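Non-atp dependent l-selective hydantoinase (PDB 1GKR) hydrolyses the ring of hydantoins, preferring aryl- over alkyl-substituted ones, with two zinc ions per subunit and a substrate-dependent stereoselectivity. Local coordinates at residues A41-D46 and G430-E435; K195-A200 and D327-G332; E247-A252 and Q257-E262. All blocks are in the same frame, centred on the assembly; numbering follows the deposited sequence.

Interaction 1 of 3, residues A41-D46 and G430-E435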
loop_
_atom_site.group_PDB
_atom_site.type_symbol
_atom_site.label_atom_id
_atom_site.label_comp_id
_atom_site.label_asym_id
_atom_site.label_seq_id
_atom_site.Cartn_x
_atom_site.Cartn_y
_atom_site.Cartn_z
ATOM N N ALA A 41 -28.706 -37.016 -36.119
ATOM C CA ALA A 41 -28.289 -35.682 -36.504
ATOM C C ALA A 41 -28.005 -35.682 -37.999
ATOM O O ALA A 41 -27.493 -36.662 -38.532
ATOM C CB ALA A 41 -27.038 -35.284 -35.729
ATOM N N SER A 42 -28.339 -34.588 -38.675
ATOM C CA SER A 42 -28.104 -34.479 -40.114
ATOM C C SER A 42 -26.631 -34.651 -40.426
ATOM O O SER A 42 -26.262 -35.298 -41.398
ATOM C CB SER A 42 -28.534 -33.108 -40.635
ATOM O OG SER A 42 -29.848 -32.779 -40.228
ATOM N N ARG A 43 -25.787 -34.059 -39.594
ATOM C CA ARG A 43 -24.351 -34.110 -39.797
ATOM C C ARG A 43 -23.680 -34.533 -38.491
ATOM O O ARG A 43 -24.150 -34.201 -37.412
ATOM C CB ARG A 43 -23.886 -32.713 -40.253
ATOM C CG ARG A 43 -22.372 -32.442 -40.257
ATOM C CD ARG A 43 -21.630 -32.937 -41.516
ATOM N NE ARG A 43 -20.219 -32.516 -41.541
ATOM C CZ ARG A 43 -19.788 -31.286 -41.840
ATOM N NH1 ARG A 43 -20.650 -30.315 -42.157
ATOM N NH2 ARG A 43 -18.484 -31.025 -41.815
ATOM N N THR A 44 -22.594 -35.286 -38.592
ATOM C CA THR A 44 -21.872 -35.725 -37.412
ATOM C C THR A 44 -20.379 -35.445 -37.522
ATOM O O THR A 44 -19.739 -35.772 -38.522
ATOM C CB THR A 44 -22.095 -37.228 -37.155
ATOM O OG1 THR A 44 -23.305 -37.396 -36.414
ATOM C CG2 THR A 44 -20.949 -37.831 -36.363
ATOM N N ILE A 45 -19.830 -34.821 -36.487
ATOM C CA ILE A 45 -18.415 -34.512 -36.461
ATOM C C ILE A 45 -17.796 -35.285 -35.308
ATOM O O ILE A 45 -18.284 -35.228 -34.179
ATOM C CB ILE A 45 -18.155 -33.022 -36.190
ATOM C CG1 ILE A 45 -18.997 -32.138 -37.112
ATOM C CG2 ILE A 45 -16.676 -32.741 -36.353
ATOM C CD1 ILE A 45 -18.459 -32.028 -38.486
ATOM N N ASP A 46 -16.721 -36.007 -35.579
ATOM C CA ASP A 46 -16.062 -36.752 -34.521
ATOM C C ASP A 46 -14.799 -35.998 -34.161
ATOM O O ASP A 46 -13.892 -35.887 -34.985
ATOM C CB ASP A 46 -15.682 -38.148 -34.994
ATOM C CG ASP A 46 -15.311 -39.076 -33.842
ATOM O OD1 ASP A 46 -14.670 -38.618 -32.865
ATOM O OD2 ASP A 46 -15.656 -40.275 -33.926
ATOM N N GLY A 430 -23.270 -23.238 -35.490
ATOM C CA GLY A 430 -23.530 -24.542 -36.056
ATOM C C GLY A 430 -23.040 -24.841 -37.461
ATOM O O GLY A 430 -23.296 -25.938 -37.958
ATOM N N THR A 431 -22.358 -23.920 -38.134
ATOM C CA THR A 431 -21.907 -24.287 -39.468
ATOM C C THR A 431 -20.388 -24.150 -39.613
ATOM O O THR A 431 -19.778 -23.204 -39.105
ATOM C CB THR A 431 -22.701 -23.502 -40.578
ATOM O OG1 THR A 431 -21.836 -22.584 -41.245
ATOM C CG2 THR A 431 -23.897 -22.753 -39.979
ATOM N N VAL A 432 -19.765 -25.127 -40.265
ATOM C CA VAL A 432 -18.317 -25.102 -40.425
ATOM C C VAL A 432 -17.914 -23.995 -41.380
ATOM O O VAL A 432 -18.258 -24.040 -42.560
ATOM C CB VAL A 432 -17.788 -26.440 -40.965
ATOM C CG1 VAL A 432 -16.262 -26.404 -41.042
ATOM C CG2 VAL A 432 -18.238 -27.564 -40.068
ATOM N N VAL A 433 -17.195 -22.996 -40.870
ATOM C CA VAL A 433 -16.767 -21.879 -41.706
ATOM C C VAL A 433 -15.338 -22.078 -42.176
ATOM O O VAL A 433 -14.921 -21.508 -43.173
ATOM C CB VAL A 433 -16.852 -20.524 -40.969
ATOM C CG1 VAL A 433 -18.293 -20.225 -40.564
ATOM C CG2 VAL A 433 -15.946 -20.543 -39.775
ATOM N N ALA A 434 -14.581 -22.887 -41.460
ATOM C CA ALA A 434 -13.219 -23.131 -41.870
ATOM C C ALA A 434 -12.852 -24.510 -41.410
ATOM O O ALA A 434 -13.137 -24.906 -40.279
ATOM C CB ALA A 434 -12.286 -22.109 -41.267
ATOM N N GLU A 435 -12.245 -25.260 -42.311
ATOM C CA GLU A 435 -11.828 -26.600 -41.989
ATOM C C GLU A 435 -10.466 -26.768 -42.610
ATOM O O GLU A 435 -10.283 -26.525 -43.797
ATOM C CB GLU A 435 -12.822 -27.610 -42.544
ATOM C CG GLU A 435 -12.369 -29.045 -42.430
ATOM C CD GLU A 435 -13.532 -30.012 -42.429
ATOM O OE1 GLU A 435 -14.471 -29.822 -43.237
ATOM O OE2 GLU A 435 -13.504 -30.966 -41.619
#
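R43 reaches from the 41-46 segment to V432 and ends with its guanidinium beside that valine: NH2 lies 3.9 Å from CG2. CG of R43 stands anti to the backbone N (chi1 168°) and the chain bends at chi2, near 83°, a course that carries the head group to V432 while the nearest CA atoms, those of R43 and T431, stay 10.1 Å apart. The two side chains cross at about a right angle, and CG2 meets the guanidinium obliquely. E435 comes to the edge of the guanidinium, near its plane, yet its OE1 remains 4.4 Å from R43 NH2. That is beyond a salt bridge, and any attraction between the opposite charges is probably modest at this exposed spot. This small surface contact, 94 Å² in all, lies away from the metal site. R43 sits where the chain turns a corner and bonds through its backbone to D3 and I5; strand 44-46 then runs parallel to strand 2-7. Across the contact V432, in strand 431-435, rests on L425 of strand 418-428 and on L440 of a loop; its strand pairs antiparallel with 418-428, with a classic beta bulge at V433 and A434 opposite T426.

Interaction 2 of 3, residues K195-A200 and D327-G332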
loop_
_atom_site.group_PDB
_atom_site.type_symbol
_atom_site.label_atom_id
_atom_site.label_comp_id
_atom_site.label_asym_id
_atom_site.label_seq_id
_atom_site.Cartn_x
_atom_site.Cartn_y
_atom_site.Cartn_z
ATOM N N LYS A 195 11.329 14.554 -29.771
ATOM C CA LYS A 195 12.211 15.640 -30.158
ATOM C C LYS A 195 13.585 15.449 -29.562
ATOM O O LYS A 195 14.574 15.545 -30.273
ATOM C CB LYS A 195 11.634 16.996 -29.743
ATOM C CG LYS A 195 10.364 17.343 -30.497
ATOM C CD LYS A 195 9.999 18.828 -30.417
ATOM C CE LYS A 195 8.774 19.141 -31.311
ATOM N NZ LYS A 195 8.455 20.603 -31.466
ATOM N N GLN A 196 13.661 15.158 -28.269
ATOM C CA GLN A 196 14.965 14.971 -27.649
ATOM C C GLN A 196 15.714 13.838 -28.346
ATOM O O GLN A 196 16.861 14.011 -28.757
ATOM C CB GLN A 196 14.836 14.642 -26.157
ATOM C CG GLN A 196 13.954 15.591 -25.352
ATOM C CD GLN A 196 14.166 15.460 -23.842
ATOM O OE1 GLN A 196 14.495 14.380 -23.333
ATOM N NE2 GLN A 196 13.963 16.562 -23.118
ATOM N N ILE A 197 15.057 12.688 -28.489
ATOM C CA ILE A 197 15.666 11.517 -29.119
ATOM C C ILE A 197 16.039 11.718 -30.583
ATOM O O ILE A 197 17.113 11.288 -31.011
ATOM C CB ILE A 197 14.752 10.278 -28.967
ATOM C CG1 ILE A 197 14.813 9.788 -27.519
ATOM C CG2 ILE A 197 15.191 9.168 -29.898
ATOM C CD1 ILE A 197 13.815 8.712 -27.186
ATOM N N LYS A 198 15.167 12.357 -31.356
ATOM C CA LYS A 198 15.479 12.604 -32.758
ATOM C C LYS A 198 16.693 13.520 -32.839
ATOM O O LYS A 198 17.609 13.286 -33.624
ATOM C CB LYS A 198 14.287 13.237 -33.488
ATOM C CG LYS A 198 13.462 12.223 -34.270
ATOM C CD LYS A 198 12.291 12.857 -34.994
ATOM C CE LYS A 198 10.966 12.364 -34.439
ATOM N NZ LYS A 198 9.793 13.016 -35.104
ATOM N N ALA A 199 16.709 14.557 -32.010
ATOM C CA ALA A 199 17.825 15.492 -31.995
ATOM C C ALA A 199 19.154 14.777 -31.741
ATOM O O ALA A 199 20.171 15.116 -32.333
ATOM C CB ALA A 199 17.599 16.551 -30.942
ATOM N N ALA A 200 19.151 13.794 -30.853
ATOM C CA ALA A 200 20.369 13.055 -30.553
ATOM C C ALA A 200 20.653 12.072 -31.679
ATOM O O ALA A 200 21.532 11.224 -31.568
ATOM C CB ALA A 200 20.218 12.308 -29.232
ATOM N N ASP A 327 15.033 4.336 -41.208
ATOM C CA ASP A 327 14.594 5.434 -40.353
ATOM C C ASP A 327 13.259 5.027 -39.728
ATOM O O ASP A 327 12.211 5.075 -40.383
ATOM C CB ASP A 327 14.437 6.715 -41.176
ATOM C CG ASP A 327 13.958 7.889 -40.344
ATOM O OD1 ASP A 327 12.866 7.776 -39.756
ATOM O OD2 ASP A 327 14.661 8.923 -40.277
ATOM N N VAL A 328 13.319 4.625 -38.457
ATOM C CA VAL A 328 12.158 4.162 -37.699
ATOM C C VAL A 328 10.962 5.122 -37.686
ATOM O O VAL A 328 9.814 4.693 -37.782
ATOM C CB VAL A 328 12.564 3.841 -36.231
ATOM C CG1 VAL A 328 12.530 5.110 -35.364
ATOM C CG2 VAL A 328 11.659 2.777 -35.673
ATOM N N TRP A 329 11.235 6.418 -37.575
ATOM C CA TRP A 329 10.177 7.412 -37.528
ATOM C C TRP A 329 9.340 7.470 -38.805
ATOM O O TRP A 329 8.358 8.207 -38.862
ATOM C CB TRP A 329 10.758 8.801 -37.251
ATOM C CG TRP A 329 11.751 8.812 -36.142
ATOM C CD1 TRP A 329 13.101 8.961 -36.253
ATOM C CD2 TRP A 329 11.488 8.570 -34.756
ATOM N NE1 TRP A 329 13.699 8.817 -35.022
ATOM C CE2 TRP A 329 12.730 8.575 -34.086
ATOM C CE3 TRP A 329 10.320 8.342 -34.015
ATOM C CZ2 TRP A 329 12.839 8.362 -32.716
ATOM C CZ3 TRP A 329 10.426 8.130 -32.655
ATOM C CH2 TRP A 329 11.679 8.139 -32.016
ATOM N N LYS A 330 9.694 6.694 -39.824
ATOM C CA LYS A 330 8.927 6.740 -41.070
ATOM C C LYS A 330 8.101 5.496 -41.326
ATOM O O LYS A 330 7.569 5.304 -42.421
ATOM C CB LYS A 330 9.853 7.001 -42.255
ATOM C CG LYS A 330 10.523 8.362 -42.166
ATOM C CD LYS A 330 11.240 8.728 -43.463
ATOM C CE LYS A 330 12.026 10.051 -43.295
ATOM N NZ LYS A 330 12.986 10.337 -44.460
ATOM N N ALA A 331 8.002 4.648 -40.312
ATOM C CA ALA A 331 7.215 3.436 -40.419
ATOM C C ALA A 331 5.998 3.639 -39.523
ATOM O O ALA A 331 6.098 4.268 -38.463
ATOM C CB ALA A 331 8.033 2.244 -39.961
ATOM N N GLY A 332 4.845 3.134 -39.953
ATOM C CA GLY A 332 3.645 3.283 -39.145
ATOM C C GLY A 332 3.485 2.180 -38.114
ATOM O O GLY A 332 4.107 1.128 -38.214
#
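K198 lays its aliphatic chain over one face of the W329 indole. Its CG sits above the pyrrole part of the ring, 3.7 Å from the centroid of the five-membered ring and 20° off the normal, a CH-pi contact. Farther along, K198 CE passes 3.8 Å from W329 CD2, so two methylenes share the face. The bend at chi3 (-115°) turns the chain back over the ring after CG has met it. The ammonium takes a smaller part: NZ is 5.1 Å from the same centroid, long for a cation-pi contact and at most weakly attractive. I197 approaches differently, at the edge and near the ring plane, where its CG2 lies 3.8 Å from W329 CZ2; the two side chains cross at about a right angle. V328 CG1 covers the opposite face, 3.6 Å above the plane, and the indole is thus held between a lysine and a valine with an isoleucine at its rim. W329 NE1 hydrogen-bonds to G202 O, which helps fix the ring's rotation. At the surface and away from the zinc site, the contact joins the last turn of helix 187-199 to a short 3-10 segment in the loop between strand 313-314 and helix 341-350. Helix 205-211 packs against both sides, touching I197 through A210 and S211, V328 through M205 and W329 through S211.

Interaction 3 of 3, residues E247-A252 and Q257-E262; sequences ELIHQA and QDVHCE
In I249, chi1 of -65° sets CG2 anti to the backbone N, and an extended chi2 carries CD1 outward; both methyls thereby meet the strand. CG2 touches the backbone C of H260 at 3.7 Å and the CB of C261 at 3.9 Å, while CD1 lies alongside the same CB and the sulfur. V259 holds CG2 between its backbone N and carbonyl carbon, the crowded position, and that methyl faces I249 CG2 at 4.0 Å. With an alanine in place of I249, V259 and C261 would lose the methyl they share, which would probably open a gap between helix and strand. One turn on, A252 marks the turn from helix to strand: Q257 N donates to A252 O (3.2 Å, N-H...O angle 154°), tilted out of the carbonyl plane, and Q257 OE1 lies over A252 CB at 3.7 Å. Helix 247-252 and strand 259-262 run roughly antiparallel (152°), as the helix-to-strand return of the beta-alpha-beta unit 234-237, 243-254, 259-263 in the TIM-barrel-type fold. H260 points away from the helix; its NE2 donates to D258 OD1 at 2.8 Å, in the ring plane, and D258 OD1 also forms a salt bridge with R234. Apolar side chains thus make most of the helix-facing contact, with one backbone bond at its end, while E262, pointing away from the helix, accepts from H60 ND1 and from the backbone N of H239, and so probably helps position these zinc ligands.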
loop_
_atom_site.group_PDB
_atom_site.type_symbol
_atom_site.label_atom_id
_atom_site.label_comp_id
_atom_site.label_asym_id
_atom_site.label_seq_id
_atom_site.Cartn_x
_atom_site.Cartn_y
_atom_site.Cartn_z
ATOM N N GLU A 247 -0.013 -4.607 -12.979
ATOM C CA GLU A 247 -0.197 -4.561 -11.540
ATOM C C GLU A 247 -1.052 -3.370 -11.082
ATOM O O GLU A 247 -1.961 -3.535 -10.262
ATOM C CB GLU A 247 1.162 -4.584 -10.840
ATOM C CG GLU A 247 1.350 -5.809 -9.931
ATOM C CD GLU A 247 2.646 -6.569 -10.208
ATOM O OE1 GLU A 247 3.736 -5.948 -10.113
ATOM O OE2 GLU A 247 2.579 -7.788 -10.514
ATOM N N LEU A 248 -0.778 -2.183 -11.617
ATOM C CA LEU A 248 -1.538 -0.986 -11.264
ATOM C C LEU A 248 -3.032 -1.214 -11.450
ATOM O O LEU A 248 -3.835 -0.878 -10.580
ATOM C CB LEU A 248 -1.094 0.186 -12.136
ATOM C CG LEU A 248 -0.203 1.295 -11.549
ATOM C CD1 LEU A 248 0.737 0.739 -10.507
ATOM C CD2 LEU A 248 0.588 1.941 -12.683
ATOM N N ILE A 249 -3.402 -1.789 -12.589
ATOM C CA ILE A 249 -4.803 -2.050 -12.890
ATOM C C ILE A 249 -5.350 -3.133 -11.979
ATOM O O ILE A 249 -6.445 -2.999 -11.416
ATOM C CB ILE A 249 -4.989 -2.488 -14.364
ATOM C CG1 ILE A 249 -4.605 -1.338 -15.287
ATOM C CG2 ILE A 249 -6.421 -2.885 -14.626
ATOM C CD1 ILE A 249 -4.531 -1.729 -16.724
ATOM N N HIS A 250 -4.588 -4.212 -11.838
ATOM C CA HIS A 250 -5.010 -5.309 -10.982
ATOM C C HIS A 250 -5.285 -4.810 -9.560
ATOM O O HIS A 250 -6.327 -5.102 -8.971
ATOM C CB HIS A 250 -3.944 -6.394 -10.939
ATOM C CG HIS A 250 -4.419 -7.651 -10.294
ATOM N ND1 HIS A 250 -5.545 -8.322 -10.726
ATOM C CD2 HIS A 250 -3.966 -8.329 -9.213
ATOM C CE1 HIS A 250 -5.768 -9.356 -9.933
ATOM N NE2 HIS A 250 -4.826 -9.382 -9.008
ATOM N N GLN A 251 -4.340 -4.050 -9.020
ATOM C CA GLN A 251 -4.485 -3.506 -7.690
ATOM C C GLN A 251 -5.784 -2.716 -7.576
ATOM O O GLN A 251 -6.542 -2.875 -6.622
ATOM C CB GLN A 251 -3.295 -2.612 -7.364
ATOM C CG GLN A 251 -3.417 -1.922 -6.015
ATOM C CD GLN A 251 -3.573 -2.911 -4.857
ATOM O OE1 GLN A 251 -2.668 -3.708 -4.582
ATOM N NE2 GLN A 251 -4.725 -2.865 -4.175
ATOM N N ALA A 252 -6.048 -1.872 -8.566
ATOM C CA ALA A 252 -7.250 -1.063 -8.548
ATOM C C ALA A 252 -8.515 -1.893 -8.668
ATOM O O ALA A 252 -9.493 -1.608 -7.985
ATOM C CB ALA A 252 -7.205 -0.014 -9.653
ATOM N N GLN A 257 -12.659 -1.260 -8.062
ATOM C CA GLN A 257 -12.901 -0.536 -9.317
ATOM C C GLN A 257 -13.219 -1.484 -10.478
ATOM O O GLN A 257 -12.548 -2.498 -10.664
ATOM C CB GLN A 257 -11.694 0.329 -9.676
ATOM C CG GLN A 257 -11.402 1.424 -8.674
ATOM C CD GLN A 257 -10.384 2.411 -9.196
ATOM O OE1 GLN A 257 -9.423 2.760 -8.506
ATOM N NE2 GLN A 257 -10.590 2.876 -10.428
ATOM N N ASP A 258 -14.257 -1.151 -11.243
ATOM C CA ASP A 258 -14.680 -1.959 -12.388
ATOM C C ASP A 258 -13.738 -1.686 -13.569
ATOM O O ASP A 258 -14.151 -1.205 -14.613
ATOM C CB ASP A 258 -16.126 -1.602 -12.761
ATOM C CG ASP A 258 -16.742 -2.584 -13.747
ATOM O OD1 ASP A 258 -16.058 -3.573 -14.075
ATOM O OD2 ASP A 258 -17.905 -2.376 -14.189
ATOM N N VAL A 259 -12.466 -1.998 -13.392
ATOM C CA VAL A 259 -11.474 -1.765 -14.420
ATOM C C VAL A 259 -10.814 -3.082 -14.781
ATOM O O VAL A 259 -10.698 -3.953 -13.939
ATOM C CB VAL A 259 -10.427 -0.783 -13.910
ATOM C CG1 VAL A 259 -11.122 0.468 -13.446
ATOM C CG2 VAL A 259 -9.638 -1.398 -12.762
ATOM N N HIS A 260 -10.381 -3.225 -16.029
ATOM C CA HIS A 260 -9.772 -4.472 -16.476
ATOM C C HIS A 260 -8.564 -4.284 -17.358
ATOM O O HIS A 260 -8.393 -3.253 -18.004
ATOM C CB HIS A 260 -10.816 -5.275 -17.206
ATOM C CG HIS A 260 -12.116 -5.288 -16.492
ATOM N ND1 HIS A 260 -12.507 -6.329 -15.683
ATOM C CD2 HIS A 260 -13.061 -4.328 -16.357
ATOM C CE1 HIS A 260 -13.635 -6.011 -15.077
ATOM N NE2 HIS A 260 -13.991 -4.800 -15.468
ATOM N N CYS A 261 -7.733 -5.311 -17.415
ATOM C CA CYS A 261 -6.520 -5.215 -18.196
ATOM C C CYS A 261 -6.464 -6.101 -19.432
ATOM O O CYS A 261 -6.723 -7.307 -19.378
ATOM C CB CYS A 261 -5.347 -5.519 -17.295
ATOM S SG CYS A 261 -3.837 -5.556 -18.167
ATOM N N GLU A 262 -6.129 -5.491 -20.556
ATOM C CA GLU A 262 -6.007 -6.237 -21.793
ATOM C C GLU A 262 -4.568 -6.198 -22.264
ATOM O O GLU A 262 -3.891 -5.178 -22.127
ATOM C CB GLU A 262 -6.863 -5.630 -22.909
ATOM C CG GLU A 262 -6.717 -6.380 -24.237
ATOM C CD GLU A 262 -6.976 -5.523 -25.463
ATOM O OE1 GLU A 262 -6.149 -4.651 -25.806
ATOM O OE2 GLU A 262 -8.019 -5.726 -26.096
#

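Interaction 3 joins elements adjacent in sequence, and the longer-range pairs enclose it: 247-262 falls between the two segments of interaction 2, which in turn lie between those of interaction 1. No two touch. Interactions 2 and 3, both within the amidohydrolase range, have centres 32 Å apart, with nearest atoms about 17 Å apart. Interaction 1 lies on the opposite side of the chain's centre from both, its centre 51 Å from interaction 2 and 39 Å from interaction 3. It links segments near the two chain ends by side chains. Only buried interaction 3 lies near the metal site, the C261 side chain about 9 Å from that of H239; interactions 1 and 2 are surface contacts away from it.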